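Local coordinates for ABC-type transport system, molybdenum-specific extracellular solute-binding protein (Clostridium difficile, PDB 4KD5), which probably binds molybdate or tungstate as the extracellular solute-binding component of an ABC transporter, at residues 20-25 with 225-230; 25-30 with 34-39; 56-61 with 209-214. All blocks are in the same frame, centred on the assembly; numbering follows the deposited sequence. Where two conformers were deposited one is given.

In the fold
The three contacts illustrate how one lobe of a two-lobed solute-binding protein is assembled from segments near and far in sequence. Contacts 1 and 2 share helix 17-28, with centres about 12 Å apart; contact 3 sets helix 205-215 against the same sheet that contact 2 reaches, with its centre about 11 Å from that of contact 2 and 14 Å from that of contact 1. Direct packing joins them: Ile23 CG2 lies 3.6 Å from Phe211 CZ, and Leu36 CD1 3.5 Å from Phe211 CE1. Contact 1 is nearest the predicted molybdate site, the side chain of Phe227 being about 10 Å from that of Ser15. Contacts 2 and 3 touch a second subunit.

Contact 1: residues 20-25 with 225-230; sequences MAKIEE and EEFGYK
Lys22 meets Glu226 and Phe227 at the surface of one lobe of a periplasmic-binding-protein fold, where helix 17-28 lies beside helix 218-226 and the chain that follows it. The contact shows how a single lysine can serve two kinds of neighbour, one with its base and the other with its tip.

The apolar part belongs to the base. Lys22 CB rests against the Phe227 ring at CE2, 3.8 Å away, and is almost as near to CZ, approaching obliquely. Deeper in the same interface, Met20 (a selenomethionine) packs on Phe224, and Ile23 on Ile223 and Phe224, so Lys22 and Phe227 form the outer margin of a greasy seam between the helices.

The electrostatic part belongs to the tip. With CG turned away from the backbone N (chi1 -176°), Lys22 leads off beside its own carbonyl carbon, and three further bends bring its amine to the Glu226 carboxylate, the two side chains crossing at about a right angle. Glu226 answers with a chain stretched out beyond CG. The salt bridge is long, 3.8 Å from Lys22 NZ to Glu226 OE2, with Glu226 OE1 at 3.9 Å from the same nitrogen; neither oxygen is clearly preferred. Glu26 offers the amine a second ion pair, also long and weak, which suggests a diffuse attraction at the surface.

Beyond Phe227 the backbone turns through Gly228 at a positive phi of 92°, on the way to Tyr229, whose ring meets Tyr194 edge-to-face and whose hydroxyl makes a weak hydrogen bond to the main chain of Ser15, a predicted molybdate-binding residue. Aliphatic and charged contacts finally come together along the lysine stem, where Lys22 CE passes 3.7 Å from Glu226 OE1.

Contact 2: residues 25-30 with 34-39; sequences EEYKKV and VKLTVN
Tyr27 is the first residue of 25-30 to reach the strand, and it does so with the rim of its ring. Its CE2 stands 4.0 Å from Val34 CB, which sits at the ring edge near the ring plane. The ring edge comes to this branch carbon from the side away from CA, with Val34 CG2 (4.1 Å) and CG1 (4.2 Å) about equally far from Tyr27 CE2. Farther along the strand Leu36 CD1 comes obliquely to Tyr27 CD2 at 4.4 Å, a looser touch. A first torsion of -167°, placing CG opposite the backbone N, swings the ring down from the helix toward the sheet.

The hydroxyl of Tyr27 is engaged beyond this contact, in a hydrogen bond with Lys210 NZ of the second subunit, while the ring is also met edge-to-face by Phe211 of its own chain. A buried tyrosine thus has its ring in the hydrophobic layer and its polar end at the subunit interface.

Helix 17-28 and strand 34-41 are the last two elements of a beta-alpha-beta unit opened by strand 6-13. The two strands run parallel as neighbours, so Val34 and Leu36 both pack on Leu8 while facing the helix above.

Next in sequence, Lys28 sets out from the flank of the helix and bends once, at chi2 (58°), before running straight. Its amine stays 4.0 Å from Val34 O, a near approach, and makes its hydrogen bond instead to Ser32 O in the connecting loop. The chain thereby folds back over the start of the strand on the exposed side, while just past it the end of the segment meets the second subunit, Val30 packing on Val30 there.

Contact 3: residues 56-61 with 209-214; sequences CDLFIS and KKFEEF
Leu58 divides its two methyl groups between Phe211 and Glu212, and this small buried cluster is the tight part of the contact. CD2 takes the aromatic partner, 3.8 Å from Phe211 CD2 and about as near to CE2, arriving obliquely to the ring. CD1 takes the other, lying 3.9 Å from Glu212 CB and 3.8 Å from Glu212 OE2. Chi1 (-163°) leads the leucine side chain off the strand toward the helix, and chi2 (85°) turns one methyl to each partner; Leu58 crosses both side chains at about a right angle.

Glu212 lies extended along the sheet surface, where it also packs on Val196 and Val198 of strand 193-198. Leu58 CD1 beside OE2 gives the buried carboxylate an apolar neighbour, which could raise its pKa somewhat.

Away from this cluster the two segments soon part. Ile60 comes no nearer than 5.8 Å to the helix, and Lys209 directs its CB away from the strand. On the helix flank that faces the second subunit, Lys210 packs on its counterpart Lys210 there, and Glu213 OE2 is hydrogen-bonded to Ser32 OG of that subunit.

Strand 58-60 runs parallel to strand 6-13 on one flank and antiparallel to strand 193-198 on the other. While Leu58 faces helix 205-215, Phe59 packs on Met67 and Leu70 of helix 65-72. Helices thus cover both faces of the sheet, the alpha-beta-alpha layering of a periplasmic-binding-protein lobe.

Contact 1: residues 20-25 with 225-230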
# COMPACT_ATOMS: atom_id res chain seq x y z
N MSE A 20 -20.19 -10.46 6.92
CA MSE A 20 -18.91 -9.90 7.33
C MSE A 20 -18.12 -10.82 8.26
O MSE A 20 -16.90 -10.70 8.37
CB MSE A 20 -19.11 -8.54 8.00
CG MSE A 20 -19.65 -7.45 7.09
SE MSE A 20 -18.66 -7.27 5.43
CE MSE A 20 -16.99 -6.65 6.17
N ALA A 21 -18.82 -11.73 8.92
CA ALA A 21 -18.17 -12.70 9.78
C ALA A 21 -17.39 -13.74 8.97
O ALA A 21 -16.30 -14.14 9.35
CB ALA A 21 -19.19 -13.38 10.68
N LYS A 22 -17.97 -14.18 7.85
CA LYS A 22 -17.28 -15.10 6.95
C LYS A 22 -16.18 -14.35 6.20
O LYS A 22 -15.16 -14.94 5.84
CB LYS A 22 -18.27 -15.73 5.98
CG LYS A 22 -17.69 -16.79 5.06
CD LYS A 22 -17.38 -18.08 5.81
CE LYS A 22 -17.56 -19.31 4.92
NZ LYS A 22 -16.68 -19.30 3.72
N ILE A 23 -16.38 -13.06 5.97
CA ILE A 23 -15.36 -12.21 5.36
C ILE A 23 -14.11 -12.11 6.26
O ILE A 23 -12.98 -12.13 5.77
CB ILE A 23 -15.91 -10.79 5.06
CG1 ILE A 23 -16.91 -10.82 3.90
CG2 ILE A 23 -14.78 -9.82 4.76
CD1 ILE A 23 -16.31 -11.19 2.56
N GLU A 24 -14.33 -12.00 7.57
CA GLU A 24 -13.23 -11.89 8.53
C GLU A 24 -12.37 -13.15 8.59
O GLU A 24 -11.15 -13.08 8.48
CB GLU A 24 -13.77 -11.54 9.92
CG GLU A 24 -13.84 -10.06 10.22
CD GLU A 24 -14.65 -9.75 11.47
OE1 GLU A 24 -14.07 -9.23 12.45
OE2 GLU A 24 -15.87 -10.01 11.47
N GLU A 25 -13.01 -14.31 8.77
CA GLU A 25 -12.29 -15.58 8.86
C GLU A 25 -11.59 -15.94 7.56
O GLU A 25 -10.57 -16.63 7.56
CB GLU A 25 -13.22 -16.71 9.31
CG GLU A 25 -13.80 -17.57 8.18
CD GLU A 25 -13.24 -18.98 8.18
OE1 GLU A 25 -13.85 -19.87 7.55
OE2 GLU A 25 -12.17 -19.19 8.80
N GLU A 225 -22.52 -13.94 -1.75
CA GLU A 225 -23.57 -14.70 -2.43
C GLU A 225 -24.06 -15.91 -1.62
O GLU A 225 -25.14 -16.44 -1.87
CB GLU A 225 -23.13 -15.09 -3.85
CG GLU A 225 -22.95 -13.89 -4.78
CD GLU A 225 -22.14 -14.22 -6.02
OE1 GLU A 225 -21.87 -15.41 -6.27
OE2 GLU A 225 -21.78 -13.27 -6.76
N GLU A 226 -23.26 -16.34 -0.65
CA GLU A 226 -23.69 -17.36 0.30
C GLU A 226 -24.78 -16.81 1.19
O GLU A 226 -25.60 -17.54 1.73
CB GLU A 226 -22.51 -17.82 1.17
CG GLU A 226 -21.36 -18.48 0.43
CD GLU A 226 -20.16 -18.72 1.32
OE1 GLU A 226 -20.27 -18.53 2.55
OE2 GLU A 226 -19.09 -19.11 0.80
N PHE A 227 -24.79 -15.49 1.34
CA PHE A 227 -25.70 -14.84 2.27
C PHE A 227 -26.85 -14.12 1.57
O PHE A 227 -27.54 -13.29 2.16
CB PHE A 227 -24.92 -13.90 3.21
CG PHE A 227 -23.98 -14.63 4.14
CD1 PHE A 227 -24.40 -15.01 5.40
CD2 PHE A 227 -22.69 -14.94 3.75
CE1 PHE A 227 -23.55 -15.69 6.26
CE2 PHE A 227 -21.83 -15.62 4.60
CZ PHE A 227 -22.26 -15.99 5.86
N GLY A 228 -27.05 -14.47 0.30
CA GLY A 228 -28.20 -13.98 -0.45
C GLY A 228 -27.97 -12.71 -1.23
O GLY A 228 -28.85 -12.23 -1.95
N TYR A 229 -26.77 -12.14 -1.10
CA TYR A 229 -26.43 -10.95 -1.86
C TYR A 229 -26.03 -11.32 -3.28
O TYR A 229 -25.88 -12.50 -3.61
CB TYR A 229 -25.34 -10.15 -1.15
CG TYR A 229 -25.81 -9.65 0.19
CD1 TYR A 229 -26.54 -8.48 0.29
CD2 TYR A 229 -25.55 -10.36 1.35
CE1 TYR A 229 -26.98 -8.02 1.51
CE2 TYR A 229 -25.98 -9.91 2.57
CZ TYR A 229 -26.70 -8.74 2.64
OH TYR A 229 -27.14 -8.29 3.86
N LYS A 230 -25.87 -10.31 -4.13
CA LYS A 230 -25.65 -10.56 -5.55
C LYS A 230 -24.56 -9.65 -6.10
O LYS A 230 -24.37 -8.53 -5.62
CB LYS A 230 -26.96 -10.37 -6.32
CG LYS A 230 -27.07 -11.21 -7.58
CD LYS A 230 -26.78 -10.37 -8.80
CE LYS A 230 -26.48 -11.23 -10.02
NZ LYS A 230 -26.21 -10.41 -11.23

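Contact 2: residues 25-30 with 34-39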
# COMPACT_ATOMS: atom_id res chain seq x y z
N GLU A 25 -13.01 -14.31 8.77
CA GLU A 25 -12.29 -15.58 8.86
C GLU A 25 -11.59 -15.94 7.56
O GLU A 25 -10.57 -16.63 7.56
CB GLU A 25 -13.22 -16.71 9.31
CG GLU A 25 -13.80 -17.57 8.18
CD GLU A 25 -13.24 -18.98 8.18
OE1 GLU A 25 -13.85 -19.87 7.55
OE2 GLU A 25 -12.17 -19.19 8.80
N GLU A 26 -12.13 -15.47 6.44
CA GLU A 26 -11.58 -15.80 5.13
C GLU A 26 -10.44 -14.88 4.73
O GLU A 26 -9.52 -15.29 4.02
CB GLU A 26 -12.69 -15.76 4.07
CG GLU A 26 -12.54 -16.76 2.95
CD GLU A 26 -12.95 -18.17 3.35
OE1 GLU A 26 -12.95 -19.06 2.48
OE2 GLU A 26 -13.26 -18.39 4.54
N TYR A 27 -10.49 -13.63 5.18
CA TYR A 27 -9.42 -12.68 4.90
C TYR A 27 -8.22 -13.00 5.77
O TYR A 27 -7.07 -12.77 5.37
CB TYR A 27 -9.87 -11.24 5.16
CG TYR A 27 -8.91 -10.22 4.59
CD1 TYR A 27 -8.75 -10.10 3.22
CD2 TYR A 27 -8.18 -9.38 5.41
CE1 TYR A 27 -7.88 -9.18 2.68
CE2 TYR A 27 -7.31 -8.45 4.88
CZ TYR A 27 -7.17 -8.36 3.51
OH TYR A 27 -6.31 -7.44 2.96
N LYS A 28 -8.48 -13.52 6.96
CA LYS A 28 -7.43 -13.90 7.89
C LYS A 28 -6.55 -14.99 7.28
O LYS A 28 -5.36 -15.06 7.55
CB LYS A 28 -8.03 -14.36 9.22
CG LYS A 28 -7.01 -14.60 10.32
CD LYS A 28 -6.21 -13.33 10.60
CE LYS A 28 -5.05 -13.62 11.55
NZ LYS A 28 -4.26 -12.39 11.83
N LYS A 29 -7.16 -15.82 6.43
CA LYS A 29 -6.45 -16.93 5.79
C LYS A 29 -5.54 -16.48 4.65
O LYS A 29 -4.60 -17.18 4.29
CB LYS A 29 -7.46 -17.97 5.29
CG LYS A 29 -8.15 -18.73 6.41
CD LYS A 29 -9.48 -19.34 5.97
CE LYS A 29 -9.30 -20.45 4.95
NZ LYS A 29 -10.53 -21.29 4.83
N VAL A 30 -5.82 -15.30 4.10
CA VAL A 30 -5.03 -14.76 2.99
C VAL A 30 -4.18 -13.54 3.40
O VAL A 30 -3.43 -13.00 2.60
CB VAL A 30 -5.91 -14.39 1.77
CG1 VAL A 30 -6.51 -15.64 1.16
CG2 VAL A 30 -7.01 -13.43 2.19
N VAL A 34 -3.57 -8.51 9.24
CA VAL A 34 -4.66 -7.56 9.44
C VAL A 34 -5.67 -8.06 10.47
O VAL A 34 -6.15 -9.19 10.37
CB VAL A 34 -5.38 -7.23 8.12
CG1 VAL A 34 -6.53 -6.26 8.36
CG2 VAL A 34 -4.41 -6.64 7.13
N LYS A 35 -5.96 -7.21 11.45
CA LYS A 35 -7.03 -7.47 12.41
C LYS A 35 -8.19 -6.55 12.06
O LYS A 35 -8.01 -5.33 11.98
CB LYS A 35 -6.56 -7.17 13.83
CG LYS A 35 -5.25 -7.85 14.22
CD LYS A 35 -4.59 -7.11 15.37
CE LYS A 35 -3.41 -7.88 15.95
NZ LYS A 35 -2.77 -7.13 17.08
N LEU A 36 -9.37 -7.12 11.85
CA LEU A 36 -10.54 -6.32 11.48
C LEU A 36 -11.45 -6.08 12.68
O LEU A 36 -11.77 -7.02 13.42
CB LEU A 36 -11.32 -7.00 10.36
CG LEU A 36 -10.61 -7.26 9.03
CD1 LEU A 36 -11.48 -8.07 8.09
CD2 LEU A 36 -10.22 -5.95 8.37
N THR A 37 -11.86 -4.83 12.88
CA THR A 37 -12.85 -4.51 13.91
C THR A 37 -14.09 -3.94 13.23
O THR A 37 -14.07 -2.81 12.74
CB THR A 37 -12.30 -3.52 14.95
OG1 THR A 37 -11.27 -4.17 15.72
CG2 THR A 37 -13.40 -3.06 15.89
N VAL A 38 -15.17 -4.71 13.21
CA VAL A 38 -16.37 -4.31 12.47
C VAL A 38 -17.46 -3.74 13.38
O VAL A 38 -17.97 -4.44 14.26
CB VAL A 38 -16.95 -5.47 11.64
CG1 VAL A 38 -18.06 -4.97 10.75
CG2 VAL A 38 -15.87 -6.10 10.78
N ASN A 39 -17.80 -2.48 13.15
CA ASN A 39 -18.88 -1.83 13.88
C ASN A 39 -20.13 -1.72 13.01
O ASN A 39 -20.04 -1.35 11.83
CB ASN A 39 -18.43 -0.44 14.34
CG ASN A 39 -19.51 0.31 15.09
OD1 ASN A 39 -19.78 0.03 16.26
ND2 ASN A 39 -20.11 1.30 14.43

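Contact 3: residues 56-61 with 209-214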
# COMPACT_ATOMS: atom_id res chain seq x y z
N CYS A 56 -12.48 5.78 11.32
CA CYS A 56 -12.94 4.64 10.53
C CYS A 56 -12.07 4.50 9.29
O CYS A 56 -11.60 5.49 8.74
CB CYS A 56 -14.41 4.83 10.14
SG CYS A 56 -15.54 4.83 11.54
N ASP A 57 -11.85 3.27 8.87
CA ASP A 57 -10.99 3.00 7.72
C ASP A 57 -11.76 2.68 6.44
O ASP A 57 -11.43 3.20 5.37
CB ASP A 57 -10.01 1.87 8.03
CG ASP A 57 -9.07 2.20 9.16
OD1 ASP A 57 -8.27 3.14 9.01
OD2 ASP A 57 -9.14 1.52 10.20
N LEU A 58 -12.77 1.84 6.56
CA LEU A 58 -13.61 1.47 5.43
C LEU A 58 -15.08 1.61 5.84
O LEU A 58 -15.44 1.36 7.00
CB LEU A 58 -13.32 0.04 4.98
CG LEU A 58 -13.79 -0.38 3.59
CD1 LEU A 58 -12.78 0.02 2.53
CD2 LEU A 58 -14.02 -1.88 3.54
N PHE A 59 -15.93 2.01 4.90
CA PHE A 59 -17.36 2.16 5.17
C PHE A 59 -18.18 1.46 4.09
O PHE A 59 -17.99 1.69 2.90
CB PHE A 59 -17.72 3.64 5.27
CG PHE A 59 -19.18 3.91 5.46
CD1 PHE A 59 -19.95 3.12 6.30
CD2 PHE A 59 -19.78 4.99 4.82
CE1 PHE A 59 -21.29 3.38 6.48
CE2 PHE A 59 -21.13 5.25 5.00
CZ PHE A 59 -21.88 4.45 5.83
N ILE A 60 -19.08 0.58 4.53
CA ILE A 60 -20.01 -0.10 3.62
C ILE A 60 -21.43 0.37 3.94
O ILE A 60 -21.92 0.18 5.05
CB ILE A 60 -19.94 -1.62 3.78
CG1 ILE A 60 -18.48 -2.09 3.86
CG2 ILE A 60 -20.66 -2.31 2.63
CD1 ILE A 60 -18.32 -3.59 4.07
N SER A 61 -22.09 0.97 2.95
CA SER A 61 -23.38 1.59 3.18
C SER A 61 -24.55 0.79 2.62
O SER A 61 -24.36 -0.11 1.81
CB SER A 61 -23.40 3.00 2.59
OG SER A 61 -24.19 3.85 3.37
N LYS A 209 -7.57 -0.19 1.14
CA LYS A 209 -7.76 -0.44 -0.28
C LYS A 209 -7.59 -1.92 -0.61
O LYS A 209 -8.30 -2.48 -1.43
CB LYS A 209 -6.78 0.39 -1.11
CG LYS A 209 -6.99 1.89 -1.07
CD LYS A 209 -6.26 2.57 -2.24
CE LYS A 209 -6.30 4.09 -2.13
NZ LYS A 209 -5.93 4.79 -3.40
N LYS A 210 -6.62 -2.55 0.05
CA LYS A 210 -6.34 -3.96 -0.18
C LYS A 210 -7.45 -4.85 0.36
O LYS A 210 -7.79 -5.86 -0.24
CB LYS A 210 -4.99 -4.36 0.45
CG LYS A 210 -3.82 -4.40 -0.53
CD LYS A 210 -3.58 -3.05 -1.19
CE LYS A 210 -2.39 -3.11 -2.15
NZ LYS A 210 -2.57 -4.11 -3.24
N PHE A 211 -8.02 -4.47 1.50
CA PHE A 211 -9.15 -5.22 2.04
C PHE A 211 -10.40 -5.00 1.21
O PHE A 211 -11.24 -5.90 1.09
CB PHE A 211 -9.43 -4.88 3.51
CG PHE A 211 -10.67 -5.52 4.05
CD1 PHE A 211 -10.77 -6.91 4.14
CD2 PHE A 211 -11.75 -4.75 4.45
CE1 PHE A 211 -11.92 -7.51 4.64
CE2 PHE A 211 -12.90 -5.35 4.95
CZ PHE A 211 -12.98 -6.73 5.04
N GLU A 212 -10.54 -3.81 0.65
CA GLU A 212 -11.68 -3.52 -0.22
C GLU A 212 -11.62 -4.37 -1.48
O GLU A 212 -12.64 -4.85 -1.97
CB GLU A 212 -11.73 -2.03 -0.59
CG GLU A 212 -12.95 -1.66 -1.43
CD GLU A 212 -12.93 -0.23 -1.93
OE1 GLU A 212 -13.39 -0.00 -3.06
OE2 GLU A 212 -12.47 0.67 -1.19
N GLU A 213 -10.42 -4.58 -2.02
CA GLU A 213 -10.29 -5.39 -3.22
C GLU A 213 -10.55 -6.87 -2.98
O GLU A 213 -10.87 -7.60 -3.91
CB GLU A 213 -8.94 -5.16 -3.92
CG GLU A 213 -9.06 -4.35 -5.22
CD GLU A 213 -9.91 -5.03 -6.28
OE1 GLU A 213 -10.43 -4.33 -7.16
OE2 GLU A 213 -10.06 -6.28 -6.24
N PHE A 214 -10.43 -7.31 -1.73
CA PHE A 214 -10.80 -8.68 -1.39
C PHE A 214 -12.31 -8.83 -1.49
O PHE A 214 -12.82 -9.84 -1.95
CB PHE A 214 -10.33 -9.06 0.01
CG PHE A 214 -10.87 -10.38 0.49
CD1 PHE A 214 -10.42 -11.57 -0.06
CD2 PHE A 214 -11.82 -10.43 1.50
CE1 PHE A 214 -10.92 -12.79 0.37
CE2 PHE A 214 -12.33 -11.65 1.94
CZ PHE A 214 -11.87 -12.83 1.38